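Local coordinates for protein pngf-ii (Elizabethkingia meningoseptica, PDB 4R4X) that probably removes N-linked glycans from glycoproteins by hydrolysing the bond between asparagine and the innermost sugar, as expected of a peptide:N-glycosidase of the PNGase F type, at residues Phe400-Val406 with Ile511-Gln517; Trp431-Asp435 with Pro520-Ser526. One frame throughout, in Å; residues are numbered along the deposited sequence.

Contact 1. Residues Phe400-Val406 with Ile511-Gln517; sequences FNSDKGV and IQVKIPQ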
ATOM      1  N   PHE A 400     -31.643   4.465 -11.821  1.00 15.50           N
ATOM      2  CA  PHE A 400     -32.227   4.569 -10.497  1.00 15.76           C
ATOM      3  C   PHE A 400     -33.477   5.432 -10.450  1.00 16.60           C
ATOM      4  O   PHE A 400     -34.091   5.583  -9.400  1.00 16.19           O
ATOM      5  CB  PHE A 400     -31.154   4.998  -9.510  1.00 15.21           C
ATOM      6  CG  PHE A 400     -30.125   3.938  -9.286  1.00 15.13           C
ATOM      7  CD1 PHE A 400     -30.446   2.799  -8.561  1.00 14.88           C
ATOM      8  CD2 PHE A 400     -28.856   4.059  -9.801  1.00 14.43           C
ATOM      9  CE1 PHE A 400     -29.519   1.810  -8.361  1.00 15.27           C
ATOM     10  CE2 PHE A 400     -27.909   3.074  -9.589  1.00 15.45           C
ATOM     11  CZ  PHE A 400     -28.241   1.941  -8.875  1.00 15.21           C
ATOM     12  N   ASN A 401     -33.914   5.937 -11.601  1.00 17.51           N
ATOM     13  CA  ASN A 401     -35.259   6.529 -11.652  1.00 19.32           C
ATOM     14  C   ASN A 401     -36.395   5.498 -11.639  1.00 20.73           C
ATOM     15  O   ASN A 401     -37.550   5.879 -11.525  1.00 24.02           O
ATOM     16  CB  ASN A 401     -35.423   7.519 -12.802  1.00 20.20           C
ATOM     17  CG  ASN A 401     -35.459   6.855 -14.170  1.00 22.16           C
ATOM     18  OD1 ASN A 401     -36.193   7.306 -15.064  1.00 26.54           O
ATOM     19  ND2 ASN A 401     -34.680   5.818 -14.354  1.00 19.63           N
ATOM     20  N   SER A 402     -36.080   4.206 -11.747  1.00 19.53           N
ATOM     21  CA  SER A 402     -37.081   3.157 -11.577  1.00 20.22           C
ATOM     22  C   SER A 402     -36.951   2.640 -10.163  1.00 20.80           C
ATOM     23  O   SER A 402     -35.832   2.448  -9.687  1.00 19.36           O
ATOM     24  CB  SER A 402     -36.853   1.991 -12.532  1.00 19.92           C
ATOM     25  OG  SER A 402     -37.528   0.822 -12.078  1.00 20.30           O
ATOM     26  N   ASP A 403     -38.084   2.349  -9.524  1.00 21.90           N
ATOM     27  CA  ASP A 403     -38.070   1.716  -8.198  1.00 24.29           C
ATOM     28  C   ASP A 403     -37.314   0.376  -8.185  1.00 23.19           C
ATOM     29  O   ASP A 403     -36.831  -0.032  -7.136  1.00 22.62           O
ATOM     30  CB  ASP A 403     -39.495   1.513  -7.661  1.00 26.59           C
ATOM     31  CG  ASP A 403     -39.506   0.965  -6.227  1.00 27.91           C
ATOM     32  OD1 ASP A 403     -39.186   1.716  -5.286  1.00 30.31           O
ATOM     33  OD2 ASP A 403     -39.793  -0.229  -6.042  1.00 30.03           O
ATOM     34  N   LYS A 404     -37.209  -0.307  -9.332  1.00 20.75           N
ATOM     35  CA  LYS A 404     -36.494  -1.589  -9.394  1.00 20.68           C
ATOM     36  C   LYS A 404     -34.973  -1.413  -9.204  1.00 19.25           C
ATOM     37  O   LYS A 404     -34.295  -2.319  -8.732  1.00 18.53           O
ATOM     38  CB  LYS A 404     -36.751  -2.316 -10.716  1.00 23.05           C
ATOM     39  CG  LYS A 404     -35.984  -3.629 -10.831  1.00 26.77           C
ATOM     40  CD  LYS A 404     -36.486  -4.544 -11.951  1.00 31.24           C
ATOM     41  CE  LYS A 404     -35.351  -5.391 -12.528  1.00 33.40           C
ATOM     42  NZ  LYS A 404     -35.854  -6.344 -13.564  1.00 37.42           N
ATOM     43  N   GLY A 405     -34.447  -0.252  -9.574  1.00 17.64           N
ATOM     44  CA  GLY A 405     -33.025   0.037  -9.387  1.00 17.07           C
ATOM     45  C   GLY A 405     -32.175  -1.032 -10.042  1.00 16.68           C
ATOM     46  O   GLY A 405     -32.410  -1.397 -11.211  1.00 16.63           O
ATOM     47  N   VAL A 406     -31.204  -1.538  -9.286  1.00 16.21           N
ATOM     48  CA  VAL A 406     -30.342  -2.623  -9.736  1.00 16.55           C
ATOM     49  C   VAL A 406     -30.711  -3.864  -8.918  1.00 16.43           C
ATOM     50  O   VAL A 406     -30.654  -3.849  -7.712  1.00 16.15           O
ATOM     51  CB  VAL A 406     -28.840  -2.315  -9.511  1.00 16.27           C
ATOM     52  CG1 VAL A 406     -28.026  -3.583  -9.684  1.00 16.82           C
ATOM     53  CG2 VAL A 406     -28.365  -1.251 -10.481  1.00 16.49           C
ATOM     54  N   ILE A 511     -29.978  -9.562  -4.452  1.00 14.99           N
ATOM     55  CA  ILE A 511     -29.625  -8.320  -3.791  1.00 15.83           C
ATOM     56  C   ILE A 511     -30.176  -7.222  -4.677  1.00 15.42           C
ATOM     57  O   ILE A 511     -30.171  -7.347  -5.906  1.00 16.20           O
ATOM     58  CB  ILE A 511     -28.120  -8.187  -3.551  1.00 16.96           C
ATOM     59  CG1 ILE A 511     -27.689  -9.104  -2.410  1.00 17.85           C
ATOM     60  CG2 ILE A 511     -27.765  -6.744  -3.181  1.00 17.47           C
ATOM     61  CD1 ILE A 511     -26.175  -9.287  -2.256  1.00 18.60           C
ATOM     62  N   GLN A 512     -30.674  -6.163  -4.055  1.00 15.23           N
ATOM     63  CA  GLN A 512     -31.230  -5.043  -4.791  1.00 14.54           C
ATOM     64  C   GLN A 512     -30.799  -3.700  -4.204  1.00 14.52           C
ATOM     65  O   GLN A 512     -30.710  -3.561  -2.995  1.00 14.45           O
ATOM     66  CB  GLN A 512     -32.741  -5.136  -4.809  1.00 15.20           C
ATOM     67  CG  GLN A 512     -33.392  -4.008  -5.598  1.00 16.03           C
ATOM     68  CD  GLN A 512     -34.888  -4.162  -5.681  1.00 16.95           C
ATOM     69  OE1 GLN A 512     -35.505  -3.864  -6.713  1.00 18.14           O
ATOM     70  NE2 GLN A 512     -35.476  -4.625  -4.608  1.00 16.12           N
ATOM     71  N   VAL A 513     -30.499  -2.743  -5.081  1.00 14.80           N
ATOM     72  CA  VAL A 513     -30.190  -1.366  -4.667  1.00 15.19           C
ATOM     73  C   VAL A 513     -31.200  -0.421  -5.258  1.00 15.03           C
ATOM     74  O   VAL A 513     -31.447  -0.461  -6.458  1.00 14.76           O
ATOM     75  CB  VAL A 513     -28.797  -0.913  -5.133  1.00 15.45           C
ATOM     76  CG1 VAL A 513     -28.481   0.503  -4.642  1.00 16.15           C
ATOM     77  CG2 VAL A 513     -27.763  -1.901  -4.632  1.00 16.93           C
ATOM     78  N   LYS A 514     -31.761   0.437  -4.407  1.00 14.82           N
ATOM     79  CA  LYS A 514     -32.700   1.467  -4.816  1.00 14.45           C
ATOM     80  C   LYS A 514     -32.145   2.809  -4.326  1.00 13.99           C
ATOM     81  O   LYS A 514     -31.656   2.893  -3.200  1.00 13.05           O
ATOM     82  CB  LYS A 514     -34.068   1.258  -4.165  1.00 15.17           C
ATOM     83  CG  LYS A 514     -34.787  -0.029  -4.550  1.00 16.80           C
ATOM     84  CD  LYS A 514     -36.221  -0.025  -4.032  1.00 17.84           C
ATOM     85  CE  LYS A 514     -36.890  -1.373  -4.218  1.00 19.00           C
ATOM     86  NZ  LYS A 514     -38.260  -1.330  -3.657  1.00 19.82           N
ATOM     87  N   ILE A 515     -32.220   3.833  -5.181  1.00 13.31           N
ATOM     88  CA  ILE A 515     -31.779   5.206  -4.875  1.00 13.10           C
ATOM     89  C   ILE A 515     -32.771   6.156  -5.554  1.00 13.12           C
ATOM     90  O   ILE A 515     -33.071   5.952  -6.737  1.00 13.50           O
ATOM     91  CB  ILE A 515     -30.366   5.461  -5.471  1.00 13.41           C
ATOM     92  CG1 ILE A 515     -29.372   4.414  -4.966  1.00 13.52           C
ATOM     93  CG2 ILE A 515     -29.849   6.845  -5.141  1.00 13.62           C
ATOM     94  CD1 ILE A 515     -28.033   4.453  -5.691  1.00 13.63           C
ATOM     95  N   PRO A 516     -33.294   7.182  -4.840  1.00 14.01           N
ATOM     96  CA  PRO A 516     -34.247   8.128  -5.441  1.00 14.47           C
ATOM     97  C   PRO A 516     -33.516   9.157  -6.308  1.00 14.47           C
ATOM     98  O   PRO A 516     -33.306  10.309  -5.905  1.00 14.06           O
ATOM     99  CB  PRO A 516     -34.940   8.772  -4.234  1.00 15.11           C
ATOM    100  CG  PRO A 516     -33.948   8.662  -3.144  1.00 14.73           C
ATOM    101  CD  PRO A 516     -33.087   7.466  -3.416  1.00 14.12           C
ATOM    102  N   GLN A 517     -33.141   8.699  -7.499  1.00 14.49           N
ATOM    103  CA  GLN A 517     -32.312   9.460  -8.433  1.00 14.44           C
ATOM    104  C   GLN A 517     -33.016  10.742  -8.801  1.00 14.68           C
ATOM    105  O   GLN A 517     -34.239  10.756  -8.991  1.00 13.76           O
ATOM    106  CB  GLN A 517     -32.075   8.623  -9.672  1.00 15.30           C
ATOM    107  CG  GLN A 517     -31.195   9.241 -10.751  1.00 15.49           C
ATOM    108  CD  GLN A 517     -30.947   8.227 -11.841  1.00 16.62           C
ATOM    109  OE1 GLN A 517     -30.111   7.331 -11.688  1.00 16.94           O
ATOM    110  NE2 GLN A 517     -31.674   8.357 -12.947  1.00 16.57           N
TER
HETATM  111  O   HOH W   1     -34.079   3.408  -7.544  1.00 18.10           O
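V406 and V513 form an antiparallel, hydrogen-bonded pair where strand 406-412 starts beside the end of strand 507-514, and the loop before V406 folds over residues 514-517. Two backbone bonds close the pair, V406 N to V513 O at 3.0 Å and V513 N to V406 O at 2.9 Å. This is the antiparallel bridge within these segments; the pairing runs on in the other direction through I511 and V408. A type I turn from S402 to G405, with the S402 hydroxyl accepting from K404 N in an ST turn, leads the loop into strand 406-412 at V406. G405, at positive phi, passes V513 O with its CA at 3.4 Å, a CA-H...O contact.

One face of the F400 ring is met by I515, whose CD1 stands 3.9 Å from the ring centroid, almost on the normal, a CH-pi contact made by the terminal methyl. With I515 CG1 anti to the carbonyl carbon (chi1 -56°) and the chain extended beyond, this methyl is carried over the ring centre. V513 O and Q517 OE1 lie at the ring edge. Water 1 joins the backbones, donating to F400 O (2.9 Å) and accepting from I515 N.

Two polar side chains tie the ends. OE1 of Q517 accepts from F400 N at 3.3 Å, with the donor 57° out of the amide's carbonyl plane, while NE2 is held by T398 O. The extended K514 chain crosses D403 obliquely, its CD 3.2 Å from D403 O, and its NZ meets D403 OD2 on the syn side at 3.0 Å, 28° out of the carboxylate plane, a salt bridge.

Strand 442-446 flanks strand 507-514 on its other edge, bonding to Q512 and K514, and F400 and I515 both pack on V530 of strand 527-537.

Contact 2. Residues Trp431-Asp435 with Pro520-Ser526; sequences WGAGD and PEGSSQS
W431 and E521 touch through the indole and the aliphatic root of the glutamate: E521 CB sits 3.2 Å above the indole plane, offset toward its rim. The E521 chain bends at chi2 (96°), bringing the carboxylate to the indole nitrogen with the two planes nearly perpendicular (84°); OE1 lies 2.9 Å from W431 NE1, but the angle at the hydrogen makes this a weak bond. On the same side of the ring, S524 CB lies over the six-membered part, 4.1 Å from its centroid, a CH-pi contact. The opposite face belongs to W431's own turn. Its CG stands between the backbone N and the carbonyl carbon (chi1 74°), which folds the indole back so that G434 CA lies 3.5 Å above the six-membered ring. The tryptophan is thus clamped between its own backbone and the other loop.

Beside the ring, the hydroxyl of S526 ties the two backbones: OG accepts from D435 N at 2.8 Å and donates to water 2 at 2.7 Å, with H428 O a weak alternative acceptor for the same hydroxyl, and this water in turn donates to A433 O. S526 CB also packs against the D435 carboxylate.

Each loop is shaped by its own turn. W431-G434 is a type I turn closed by G434 N to W431 O, and E521-S524 a type II' turn bonded at both ends. Beyond S526, D435 is gripped at both carboxylate oxygens: OD1 forms a salt bridge with K440, while OD2 accepts from G518 N and W528 NE1.

Strands 416-428 and 527-537 are antiparallel neighbours, and the chain leaves one and enters the other through these two segments, joining loops at one end of the beta-sandwich fold of the PNGase F family.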
ATOM      1  N   TRP A 431     -24.851  19.945 -11.063  1.00 19.82           N
ATOM      2  CA  TRP A 431     -25.486  21.253 -10.887  1.00 19.72           C
ATOM      3  C   TRP A 431     -26.147  21.241  -9.516  1.00 19.20           C
ATOM      4  O   TRP A 431     -26.194  20.191  -8.843  1.00 18.25           O
ATOM      5  CB  TRP A 431     -26.467  21.561 -12.051  1.00 19.93           C
ATOM      6  CG  TRP A 431     -27.783  20.794 -12.024  1.00 19.13           C
ATOM      7  CD1 TRP A 431     -29.020  21.287 -11.648  1.00 19.41           C
ATOM      8  CD2 TRP A 431     -28.010  19.435 -12.422  1.00 18.46           C
ATOM      9  NE1 TRP A 431     -29.977  20.305 -11.771  1.00 17.91           N
ATOM     10  CE2 TRP A 431     -29.390  19.166 -12.240  1.00 17.56           C
ATOM     11  CE3 TRP A 431     -27.185  18.413 -12.912  1.00 17.78           C
ATOM     12  CZ2 TRP A 431     -29.955  17.914 -12.520  1.00 17.44           C
ATOM     13  CZ3 TRP A 431     -27.748  17.185 -13.210  1.00 17.59           C
ATOM     14  CH2 TRP A 431     -29.121  16.941 -13.014  1.00 17.48           C
ATOM     15  N   GLY A 432     -26.652  22.396  -9.084  1.00 19.75           N
ATOM     16  CA  GLY A 432     -27.173  22.571  -7.734  1.00 20.08           C
ATOM     17  C   GLY A 432     -28.278  21.640  -7.274  1.00 20.71           C
ATOM     18  O   GLY A 432     -28.429  21.404  -6.070  1.00 21.44           O
ATOM     19  N   ALA A 433     -29.058  21.128  -8.219  1.00 19.57           N
ATOM     20  CA  ALA A 433     -30.105  20.132  -7.940  1.00 19.64           C
ATOM     21  C   ALA A 433     -29.755  18.800  -8.568  1.00 17.68           C
ATOM     22  O   ALA A 433     -30.645  18.002  -8.853  1.00 18.00           O
ATOM     23  CB  ALA A 433     -31.451  20.612  -8.509  1.00 21.31           C
ATOM     24  N   GLY A 434     -28.472  18.557  -8.823  1.00 15.82           N
ATOM     25  CA  GLY A 434     -28.037  17.264  -9.354  1.00 14.76           C
ATOM     26  C   GLY A 434     -27.490  16.403  -8.232  1.00 13.61           C
ATOM     27  O   GLY A 434     -27.090  16.916  -7.186  1.00 12.13           O
ATOM     28  N   ASP A 435     -27.462  15.088  -8.447  1.00 12.89           N
ATOM     29  CA  ASP A 435     -27.141  14.182  -7.356  1.00 12.47           C
ATOM     30  C   ASP A 435     -25.648  14.193  -6.919  1.00 11.76           C
ATOM     31  O   ASP A 435     -25.323  13.577  -5.935  1.00 11.44           O
ATOM     32  CB  ASP A 435     -27.613  12.770  -7.660  1.00 12.75           C
ATOM     33  CG  ASP A 435     -29.128  12.625  -7.574  1.00 13.50           C
ATOM     34  OD1 ASP A 435     -29.815  13.567  -7.081  1.00 13.40           O
ATOM     35  OD2 ASP A 435     -29.627  11.548  -7.989  1.00 12.93           O
ATOM     36  N   PRO A 520     -33.674  14.920 -14.434  1.00 21.58           N
ATOM     37  CA  PRO A 520     -32.757  15.665 -15.299  1.00 22.82           C
ATOM     38  C   PRO A 520     -33.081  17.151 -15.371  1.00 24.14           C
ATOM     39  O   PRO A 520     -34.174  17.568 -15.012  1.00 25.05           O
ATOM     40  CB  PRO A 520     -32.918  15.006 -16.681  1.00 23.84           C
ATOM     41  CG  PRO A 520     -34.143  14.148 -16.597  1.00 23.73           C
ATOM     42  CD  PRO A 520     -34.394  13.850 -15.153  1.00 23.01           C
ATOM     43  N   GLU A 521     -32.105  17.924 -15.817  1.00 25.37           N
ATOM     44  CA  GLU A 521     -32.239  19.359 -16.015  1.00 29.77           C
ATOM     45  C   GLU A 521     -31.655  19.609 -17.399  1.00 29.23           C
ATOM     46  O   GLU A 521     -30.458  19.499 -17.580  1.00 27.57           O
ATOM     47  CB  GLU A 521     -31.420  20.097 -14.965  1.00 33.59           C
ATOM     48  CG  GLU A 521     -31.679  21.591 -14.864  1.00 38.32           C
ATOM     49  CD  GLU A 521     -32.686  21.911 -13.779  1.00 43.27           C
ATOM     50  OE1 GLU A 521     -32.413  21.634 -12.568  1.00 43.07           O
ATOM     51  OE2 GLU A 521     -33.762  22.410 -14.155  1.00 45.17           O
ATOM     52  N   GLY A 522     -32.502  19.871 -18.386  1.00 30.38           N
ATOM     53  CA  GLY A 522     -32.026  19.968 -19.767  1.00 30.67           C
ATOM     54  C   GLY A 522     -31.284  18.707 -20.194  1.00 30.07           C
ATOM     55  O   GLY A 522     -31.745  17.594 -19.970  1.00 30.09           O
ATOM     56  N   SER A 523     -30.102  18.873 -20.765  1.00 31.38           N
ATOM     57  CA  SER A 523     -29.291  17.729 -21.160  1.00 32.40           C
ATOM     58  C   SER A 523     -28.504  17.130 -19.980  1.00 30.73           C
ATOM     59  O   SER A 523     -27.779  16.167 -20.176  1.00 30.78           O
ATOM     60  CB  SER A 523     -28.309  18.136 -22.262  1.00 34.00           C
ATOM     61  OG  SER A 523     -27.326  19.024 -21.750  1.00 36.95           O
ATOM     62  N   SER A 524     -28.639  17.700 -18.780  1.00 28.20           N
ATOM     63  CA  SER A 524     -27.885  17.237 -17.608  1.00 27.33           C
ATOM     64  C   SER A 524     -28.679  16.160 -16.882  1.00 24.13           C
ATOM     65  O   SER A 524     -29.870  16.325 -16.642  1.00 24.15           O
ATOM     66  CB  SER A 524     -27.596  18.401 -16.652  1.00 28.22           C
ATOM     67  OG  SER A 524     -26.802  19.369 -17.299  1.00 30.24           O
ATOM     68  N   GLN A 525     -28.020  15.052 -16.563  1.00 21.51           N
ATOM     69  CA  GLN A 525     -28.669  13.928 -15.875  1.00 21.24           C
ATOM     70  C   GLN A 525     -27.956  13.611 -14.570  1.00 17.68           C
ATOM     71  O   GLN A 525     -26.739  13.747 -14.465  1.00 16.13           O
ATOM     72  CB  GLN A 525     -28.626  12.662 -16.741  1.00 24.16           C
ATOM     73  CG  GLN A 525     -29.556  12.667 -17.941  1.00 26.87           C
ATOM     74  CD  GLN A 525     -29.722  11.274 -18.528  1.00 30.37           C
ATOM     75  OE1 GLN A 525     -28.954  10.859 -19.390  1.00 34.30           O
ATOM     76  NE2 GLN A 525     -30.696  10.536 -18.032  1.00 29.41           N
ATOM     77  N   SER A 526     -28.723  13.151 -13.593  1.00 16.21           N
ATOM     78  CA  SER A 526     -28.153  12.525 -12.416  1.00 15.34           C
ATOM     79  C   SER A 526     -27.934  11.008 -12.659  1.00 14.76           C
ATOM     80  O   SER A 526     -28.657  10.354 -13.423  1.00 14.49           O
ATOM     81  CB  SER A 526     -29.030  12.781 -11.185  1.00 15.03           C
ATOM     82  OG  SER A 526     -28.825  14.107 -10.702  1.00 14.89           O
TER
HETATM   83  O   HOH W   2     -31.107  15.534 -10.580  1.00 17.97           O

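In the fold
Contacts 1 and 2 have centres about 18 Å apart, and their segments alternate along the chain: 400-406, 431-435, 511-517, 520-526. The second segments belong to one connection, which leaves strand 507-514, in the four-stranded sheet that also holds 406-412, 442-446 and 449-454, and enters strand 527-537 of the nine-stranded sheet. Contact 1 lies at the start of that connection and contact 2 near its end. They touch directly, Q517 CA lying 3.4 Å from D435 OD2, and K440 bonds both P516 O and D435 OD1. All four segments belong to the C-terminal PNGase F-like part, where two earlier loops pack against one sheet-to-sheet connection at one side of the sandwich.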